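Mandelate racemase/muconate lactonizing enzyme, C-terminal domain protein (Paracoccus denitrificans, PDB 4DWD) binds magnesium and may act as a hydro-lyase, as a member of the mandelate racemase/muconate lactonizing group of the enolase superfamily. Local coordinates at residues B[244-249]-B[267-272]; B[334-339]-B[357-362]. All coordinates share one frame; numbering follows the deposited sequence. Where two conformers were deposited one is given.

Contact 1. Residues B[244-249]-B[267-272]; sequences TVSAGE and MVQPDI
The flat amide of Q269 lies against S246, with Q269 CD 3.4 Å from S246 OG and 3.6 Å from S246 CB; E223 and V296 approach the same amide. M267, a selenomethionine, packs beside it. Its CG stands anti to the backbone N (chi1 177°), the chain crosses T244 at about a right angle, and M267 SE lies 3.9 Å from T244 CG2. The short side chain of S246 lets M267 run alongside it, M267 CE 3.8 Å from S246 CB. Strands 244-246 and 267-268 are parallel neighbours in the modified TIM barrel, (β/α)7β, of the enolase superfamily, joined through helix 254-263 in a β-α-β crossover. A247 N donates to M267 O (3.3 Å), and Q269 N donates weakly to A247 O (2.8 Å). At G248 (phi 120°) a side chain would jam against its own backbone and strike Q269 N, which explains the glycine. M267 N is buried without a partner. Past the strands, water 1 links E249 O to D271 N. E249, with D197 and E223, forms a calcium site seen in this protein but unoccupied in this chain; its OE1 salt-bridges K84 of another subunit. D271 OD2 bonds H298, consistent with the family's His-Asp dyad.

Contact 2. Residues B[334-339]-B[357-362]; sequences PVFRNP and IVVDED
F336 and V359 face each other as a single antiparallel, non-hydrogen-bonded pair, their CA atoms 4.5 Å apart. The bonds flank them: R337 N donates almost straight (170°) to V358 O at 2.8 Å, and D360 N donates to V335 O, also at 2.8 Å. Farther on, N338 supplies a side-chain acceptor. Its CG sits between the backbone N and the carbonyl carbon (chi1 63°), and OD1 takes V358 N at 2.8 Å, while ND2 bonds G356 O. Asparagine suits this place in the loop because one amide both accepts and donates.

The F336 ring is sandwiched. V335 CG1 lies over the centre of one face, I357 CD1 stands 3.7 Å above the other, offset toward the rim, and V358 O and V359 CG2 meet the edge. F27, on strand 24-32, turns its ring nearly perpendicular to it, joining this loop to the N-terminal sheet. Outside, R337 runs extended from CG to NE past V358, whose CG1 is 3.8 Å from R337 CB. The guanidinium then stacks on D360, the two planes 29° apart, with D360 CB over its centre and R337 NH2 in a salt bridge with D360 OD2 (3.1 Å). Water 2 donates to P334 O and, at 2.7 Å, to D360 OD2.

V359 and E361 belong to a further calcium site seen in this protein, unoccupied in this chain. D360 is also the N-cap of helix 361-367: OD1 accepts from E363 N and, weakly, from D362 N. One oxygen thus caps the helix and the other meets arginine and water. The nearby arginine and helix start would be expected to favour the ionised aspartate, and the stacked ion pair spans from the loop to the helix start.

In the fold
Both contacts belong to the C-terminal, enolase-like part of the chain, yet they share no element: contact 1 closes before contact 2 opens, and their nearest atoms are about 12 Å apart. Contact 1 is core, its centre about 10 Å from that of the chain, where successive barrel strands meet and every touching residue is buried. Contact 2 lies about 19 Å from the chain centre, partly buried, and pairs a loop with the lead-in to helix 361-367. Chemistry follows place. In the barrel, backbone bonds between parallel strands, a glycine and a buried selenomethionine make the contact, and acidic residues of a calcium site lie near the strand ends; at the periphery, an ion pair and a helix cap lie outside a hydrophobic ring cluster.

Contact 1. Residues B[244-249]-B[267-272]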
ATOM      1  N   THR B 244      -2.606  23.948  -3.263  1.00  8.72           N
ATOM      2  CA  THR B 244      -1.600  23.212  -4.022  1.00  9.52           C
ATOM      3  C   THR B 244      -0.226  23.426  -3.424  1.00  9.89           C
ATOM      4  O   THR B 244       0.290  24.542  -3.431  1.00 10.27           O
ATOM      5  CB  THR B 244      -1.570  23.678  -5.473  1.00  9.78           C
ATOM      6  OG1 THR B 244      -2.876  23.525  -6.033  1.00 10.50           O
ATOM      7  CG2 THR B 244      -0.549  22.854  -6.286  1.00 11.59           C
ATOM      8  N   VAL B 245       0.347  22.351  -2.897  1.00  9.67           N
ATOM      9  CA  VAL B 245       1.699  22.367  -2.372  1.00  9.18           C
ATOM     10  C   VAL B 245       2.668  22.133  -3.519  1.00  9.53           C
ATOM     11  O   VAL B 245       2.469  21.235  -4.339  1.00 10.12           O
ATOM     12  CB  VAL B 245       1.862  21.317  -1.265  1.00  9.20           C
ATOM     13  CG1 VAL B 245       3.335  21.106  -0.917  1.00 10.08           C
ATOM     14  CG2 VAL B 245       1.055  21.747  -0.043  1.00 10.46           C
ATOM     15  N   SER B 246       3.694  22.978  -3.608  1.00  9.31           N
ATOM     16  CA  SER B 246       4.697  22.853  -4.669  1.00  9.19           C
ATOM     17  C   SER B 246       6.090  22.673  -4.093  1.00  9.06           C
ATOM     18  O   SER B 246       6.378  23.118  -2.992  1.00  9.36           O
ATOM     19  CB  SER B 246       4.638  24.064  -5.614  1.00  9.87           C
ATOM     20  OG  SER B 246       5.029  25.249  -4.948  1.00 10.61           O
ATOM     21  N   ALA B 247       6.946  22.007  -4.857  1.00  8.59           N
ATOM     22  CA  ALA B 247       8.331  21.802  -4.466  1.00  9.95           C
ATOM     23  C   ALA B 247       9.095  21.493  -5.728  1.00  9.56           C
ATOM     24  O   ALA B 247       8.515  21.480  -6.811  1.00  8.96           O
ATOM     25  CB  ALA B 247       8.446  20.640  -3.472  1.00  9.40           C
ATOM     26  N   GLY B 248      10.386  21.236  -5.593  1.00  9.57           N
ATOM     27  CA  GLY B 248      11.212  20.893  -6.744  1.00 10.25           C
ATOM     28  C   GLY B 248      12.368  21.838  -6.990  1.00  9.71           C
ATOM     29  O   GLY B 248      13.297  21.502  -7.715  1.00  9.61           O
ATOM     30  N   GLU B 249      12.353  23.011  -6.388  1.00  9.64           N
ATOM     31  CA  GLU B 249      13.430  23.962  -6.662  0.50 10.09           C
ATOM     32  C   GLU B 249      14.768  23.444  -6.143  1.00 10.32           C
ATOM     33  O   GLU B 249      15.793  23.834  -6.648  1.00 10.59           O
ATOM     34  CB  GLU B 249      13.129  25.346  -6.097  0.50 12.62           C
ATOM     35  CG  GLU B 249      12.999  25.401  -4.596  0.50 14.68           C
ATOM     36  CD  GLU B 249      13.493  26.714  -4.034  0.50 21.71           C
ATOM     37  OE1 GLU B 249      14.273  26.692  -3.059  0.50 25.93           O
ATOM     38  OE2 GLU B 249      13.104  27.768  -4.574  0.50 21.62           O
HETATM   39  N   MSE B 267       2.653  19.775  -8.062  1.00  8.28           N
HETATM   40  CA  MSE B 267       3.169  20.961  -8.775  1.00  8.29           C
HETATM   41  C   MSE B 267       4.652  20.976  -8.535  1.00  9.00           C
HETATM   42  O   MSE B 267       5.098  21.097  -7.374  1.00  8.80           O
HETATM   43  CB  MSE B 267       2.488  22.235  -8.240  1.00  9.00           C
HETATM   44  CG  MSE B 267       3.030  23.508  -8.892  1.00  9.79           C
HETATM   45 SE   MSE B 267       1.997  25.084  -8.296  1.00 12.04          SE
HETATM   46  CE  MSE B 267       3.443  26.397  -8.325  1.00 11.84           C
ATOM     47  N   VAL B 268       5.440  20.851  -9.609  1.00  8.72           N
ATOM     48  CA  VAL B 268       6.892  20.733  -9.469  1.00  9.03           C
ATOM     49  C   VAL B 268       7.603  21.915 -10.130  1.00  9.45           C
ATOM     50  O   VAL B 268       7.147  22.435 -11.162  1.00  9.56           O
ATOM     51  CB  VAL B 268       7.453  19.378  -9.997  1.00  9.28           C
ATOM     52  CG1 VAL B 268       6.851  18.215  -9.204  1.00  9.70           C
ATOM     53  CG2 VAL B 268       7.229  19.229 -11.509  1.00  9.72           C
ATOM     54  N   GLN B 269       8.725  22.311  -9.524  1.00  8.82           N
ATOM     55  CA  GLN B 269       9.402  23.575  -9.836  1.00  9.35           C
ATOM     56  C   GLN B 269      10.929  23.451  -9.932  1.00  9.69           C
ATOM     57  O   GLN B 269      11.643  24.250  -9.334  1.00 10.26           O
ATOM     58  CB  GLN B 269       9.053  24.597  -8.762  1.00 10.11           C
ATOM     59  CG  GLN B 269       7.564  24.678  -8.479  1.00  9.88           C
ATOM     60  CD  GLN B 269       7.280  25.746  -7.468  1.00 10.22           C
ATOM     61  OE1 GLN B 269       7.338  25.494  -6.259  1.00 11.78           O
ATOM     62  NE2 GLN B 269       6.981  26.949  -7.947  1.00 11.33           N
ATOM     63  N   PRO B 270      11.434  22.472 -10.722  1.00  9.28           N
ATOM     64  CA  PRO B 270      12.884  22.470 -10.903  1.00  9.07           C
ATOM     65  C   PRO B 270      13.343  23.758 -11.629  1.00  9.26           C
ATOM     66  O   PRO B 270      12.530  24.454 -12.260  1.00  9.75           O
ATOM     67  CB  PRO B 270      13.116  21.229 -11.770  1.00  9.47           C
ATOM     68  CG  PRO B 270      11.863  21.123 -12.594  1.00  9.16           C
ATOM     69  CD  PRO B 270      10.755  21.557 -11.658  1.00  9.37           C
ATOM     70  N   ASP B 271      14.637  24.058 -11.533  1.00  8.98           N
ATOM     71  CA  ASP B 271      15.202  25.335 -12.013  1.00  9.22           C
ATOM     72  C   ASP B 271      16.233  25.031 -13.083  1.00  9.24           C
ATOM     73  O   ASP B 271      17.203  24.287 -12.842  1.00  9.22           O
ATOM     74  CB  ASP B 271      15.836  26.092 -10.822  1.00  9.84           C
ATOM     75  CG  ASP B 271      16.361  27.460 -11.180  1.00  9.49           C
ATOM     76  OD1 ASP B 271      16.894  27.652 -12.287  1.00  9.53           O
ATOM     77  OD2 ASP B 271      16.272  28.353 -10.305  1.00 10.82           O
ATOM     78  N   ILE B 272      16.045  25.653 -14.245  1.00  8.60           N
ATOM     79  CA  ILE B 272      16.875  25.426 -15.426  1.00  8.82           C
ATOM     80  C   ILE B 272      18.378  25.719 -15.262  1.00  9.43           C
ATOM     81  O   ILE B 272      19.194  25.181 -16.030  1.00  9.00           O
ATOM     82  CB  ILE B 272      16.266  26.226 -16.622  1.00  9.47           C
ATOM     83  CG1 ILE B 272      16.703  25.693 -17.990  1.00  9.74           C
ATOM     84  CG2 ILE B 272      16.490  27.737 -16.489  1.00 10.56           C
ATOM     85  CD1 ILE B 272      15.669  26.028 -19.043  1.00 10.69           C
TER
HETATM   86  O   HOH W   1      16.083  22.634  -9.372  1.00  9.71           O

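Contact 2. Residues B[334-339]-B[357-362]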
ATOM      1  N   PRO B 334      24.078  46.411 -15.991  1.00 14.31           N
ATOM      2  CA  PRO B 334      24.372  46.691 -17.397  1.00 14.07           C
ATOM      3  C   PRO B 334      25.020  45.543 -18.168  1.00 14.15           C
ATOM      4  O   PRO B 334      25.355  45.718 -19.346  1.00 15.97           O
ATOM      5  CB  PRO B 334      25.354  47.854 -17.297  1.00 16.12           C
ATOM      6  CG  PRO B 334      26.132  47.557 -16.062  1.00 16.00           C
ATOM      7  CD  PRO B 334      25.185  46.848 -15.115  1.00 14.81           C
ATOM      8  N   VAL B 335      25.203  44.384 -17.535  1.00 13.17           N
ATOM      9  CA  VAL B 335      25.867  43.269 -18.221  1.00 13.53           C
ATOM     10  C   VAL B 335      25.092  42.821 -19.453  1.00 13.74           C
ATOM     11  O   VAL B 335      25.689  42.489 -20.479  1.00 13.93           O
ATOM     12  CB  VAL B 335      26.149  42.096 -17.262  1.00 14.03           C
ATOM     13  CG1 VAL B 335      26.572  40.838 -18.021  1.00 14.25           C
ATOM     14  CG2 VAL B 335      27.242  42.515 -16.288  1.00 15.10           C
ATOM     15  N   PHE B 336      23.765  42.810 -19.345  1.00 13.73           N
ATOM     16  CA  PHE B 336      22.905  42.464 -20.471  1.00 13.25           C
ATOM     17  C   PHE B 336      22.147  43.676 -20.976  1.00 13.99           C
ATOM     18  O   PHE B 336      21.789  44.554 -20.197  1.00 15.19           O
ATOM     19  CB  PHE B 336      21.922  41.354 -20.075  1.00 13.27           C
ATOM     20  CG  PHE B 336      22.596  40.097 -19.618  1.00 13.78           C
ATOM     21  CD1 PHE B 336      23.318  39.307 -20.508  1.00 15.66           C
ATOM     22  CD2 PHE B 336      22.548  39.731 -18.278  1.00 14.61           C
ATOM     23  CE1 PHE B 336      23.952  38.152 -20.071  1.00 15.74           C
ATOM     24  CE2 PHE B 336      23.175  38.580 -17.836  1.00 14.02           C
ATOM     25  CZ  PHE B 336      23.889  37.795 -18.733  1.00 13.93           C
ATOM     26  N   ARG B 337      21.926  43.738 -22.289  1.00 13.48           N
ATOM     27  CA  ARG B 337      21.197  44.863 -22.883  1.00 14.65           C
ATOM     28  C   ARG B 337      19.683  44.654 -22.873  1.00 14.80           C
ATOM     29  O   ARG B 337      18.928  45.622 -22.902  1.00 17.13           O
ATOM     30  CB  ARG B 337      21.693  45.132 -24.302  1.00 16.95           C
ATOM     31  CG  ARG B 337      23.157  45.524 -24.343  1.00 21.49           C
ATOM     32  CD  ARG B 337      23.512  46.196 -25.657  1.00 22.28           C
ATOM     33  NE  ARG B 337      24.949  46.179 -25.929  1.00 27.36           N
ATOM     34  CZ  ARG B 337      25.815  47.107 -25.523  1.00 27.10           C
ATOM     35  NH1 ARG B 337      27.100  46.989 -25.835  1.00 28.63           N
ATOM     36  NH2 ARG B 337      25.408  48.146 -24.801  1.00 26.71           N
ATOM     37  N   ASN B 338      19.242  43.394 -22.820  1.00 13.58           N
ATOM     38  CA  ASN B 338      17.824  43.072 -22.873  1.00 14.51           C
ATOM     39  C   ASN B 338      17.380  42.048 -21.820  1.00 14.50           C
ATOM     40  O   ASN B 338      16.684  41.090 -22.150  1.00 15.44           O
ATOM     41  CB  ASN B 338      17.430  42.590 -24.275  1.00 15.17           C
ATOM     42  CG  ASN B 338      18.131  41.303 -24.676  1.00 15.18           C
ATOM     43  OD1 ASN B 338      19.166  40.941 -24.115  1.00 14.64           O
ATOM     44  ND2 ASN B 338      17.565  40.615 -25.647  1.00 15.09           N
ATOM     45  N   PRO B 339      17.772  42.250 -20.550  1.00 13.83           N
ATOM     46  CA  PRO B 339      17.372  41.312 -19.499  1.00 14.46           C
ATOM     47  C   PRO B 339      15.867  41.384 -19.205  1.00 14.81           C
ATOM     48  O   PRO B 339      15.175  42.250 -19.750  1.00 15.56           O
ATOM     49  CB  PRO B 339      18.195  41.772 -18.302  1.00 14.77           C
ATOM     50  CG  PRO B 339      18.313  43.253 -18.500  1.00 16.14           C
ATOM     51  CD  PRO B 339      18.427  43.453 -19.991  1.00 14.42           C
ATOM     52  N   ILE B 357      19.617  36.530 -26.133  1.00 14.33           N
ATOM     53  CA  ILE B 357      20.120  37.421 -25.084  1.00 15.12           C
ATOM     54  C   ILE B 357      21.264  38.241 -25.674  1.00 16.10           C
ATOM     55  O   ILE B 357      22.080  37.713 -26.433  1.00 17.73           O
ATOM     56  CB  ILE B 357      20.584  36.656 -23.807  1.00 16.61           C
ATOM     57  CG1 ILE B 357      20.974  37.641 -22.704  1.00 17.72           C
ATOM     58  CG2 ILE B 357      21.772  35.752 -24.093  1.00 16.85           C
ATOM     59  CD1 ILE B 357      20.077  37.659 -21.502  1.00 16.21           C
ATOM     60  N   VAL B 358      21.300  39.528 -25.336  1.00 15.54           N
ATOM     61  CA  VAL B 358      22.316  40.446 -25.843  1.00 16.60           C
ATOM     62  C   VAL B 358      23.219  40.904 -24.694  1.00 16.66           C
ATOM     63  O   VAL B 358      22.762  41.513 -23.723  1.00 15.44           O
ATOM     64  CB  VAL B 358      21.666  41.653 -26.556  1.00 16.90           C
ATOM     65  CG1 VAL B 358      22.719  42.673 -26.973  1.00 18.09           C
ATOM     66  CG2 VAL B 358      20.851  41.194 -27.762  1.00 18.42           C
ATOM     67  N   VAL B 359      24.503  40.582 -24.808  1.00 18.02           N
ATOM     68  CA  VAL B 359      25.494  40.881 -23.778  1.00 17.52           C
ATOM     69  C   VAL B 359      26.271  42.149 -24.135  1.00 18.80           C
ATOM     70  O   VAL B 359      26.696  42.320 -25.278  1.00 20.66           O
ATOM     71  CB  VAL B 359      26.480  39.697 -23.593  1.00 19.19           C
ATOM     72  CG1 VAL B 359      27.541  40.014 -22.545  1.00 19.95           C
ATOM     73  CG2 VAL B 359      25.733  38.415 -23.241  1.00 18.05           C
ATOM     74  N   ASP B 360      26.448  43.036 -23.161  1.00 17.40           N
ATOM     75  CA  ASP B 360      27.332  44.190 -23.338  1.00 18.17           C
ATOM     76  C   ASP B 360      28.750  43.721 -23.034  1.00 19.97           C
ATOM     77  O   ASP B 360      29.106  43.512 -21.874  1.00 19.11           O
ATOM     78  CB  ASP B 360      26.910  45.318 -22.393  1.00 18.17           C
ATOM     79  CG  ASP B 360      27.786  46.563 -22.508  1.00 19.90           C
ATOM     80  OD1 ASP B 360      29.019  46.458 -22.709  1.00 21.31           O
ATOM     81  OD2 ASP B 360      27.228  47.662 -22.361  1.00 23.33           O
ATOM     82  N   GLU B 361      29.546  43.560 -24.091  1.00 23.30           N
ATOM     83  CA  GLU B 361      30.874  42.939 -24.010  1.00 24.36           C
ATOM     84  C   GLU B 361      31.840  43.649 -23.080  1.00 21.31           C
ATOM     85  O   GLU B 361      32.597  43.012 -22.345  1.00 24.23           O
ATOM     86  CB  GLU B 361      31.510  42.855 -25.405  1.00 27.53           C
ATOM     87  CG  GLU B 361      30.789  41.920 -26.365  1.00 33.44           C
ATOM     88  CD  GLU B 361      30.680  40.518 -25.825  1.00 35.20           C
ATOM     89  OE1 GLU B 361      31.637  40.076 -25.153  1.00 32.37           O
ATOM     90  OE2 GLU B 361      29.642  39.866 -26.070  1.00 37.20           O
ATOM     91  N   ASP B 362      31.809  44.972 -23.123  1.00 22.86           N
ATOM     92  CA  ASP B 362      32.748  45.774 -22.372  1.00 25.09           C
ATOM     93  C   ASP B 362      32.375  45.824 -20.895  1.00 21.51           C
ATOM     94  O   ASP B 362      33.255  45.740 -20.035  1.00 23.36           O
ATOM     95  CB  ASP B 362      32.880  47.146 -23.029  1.00 30.73           C
ATOM     96  CG  ASP B 362      33.241  47.031 -24.510  1.00 35.03           C
ATOM     97  OD1 ASP B 362      34.264  46.378 -24.833  1.00 33.61           O
ATOM     98  OD2 ASP B 362      32.487  47.549 -25.354  1.00 43.74           O
TER
HETATM   99  O   HOH W   2      24.821  47.687 -21.105  1.00 22.53           O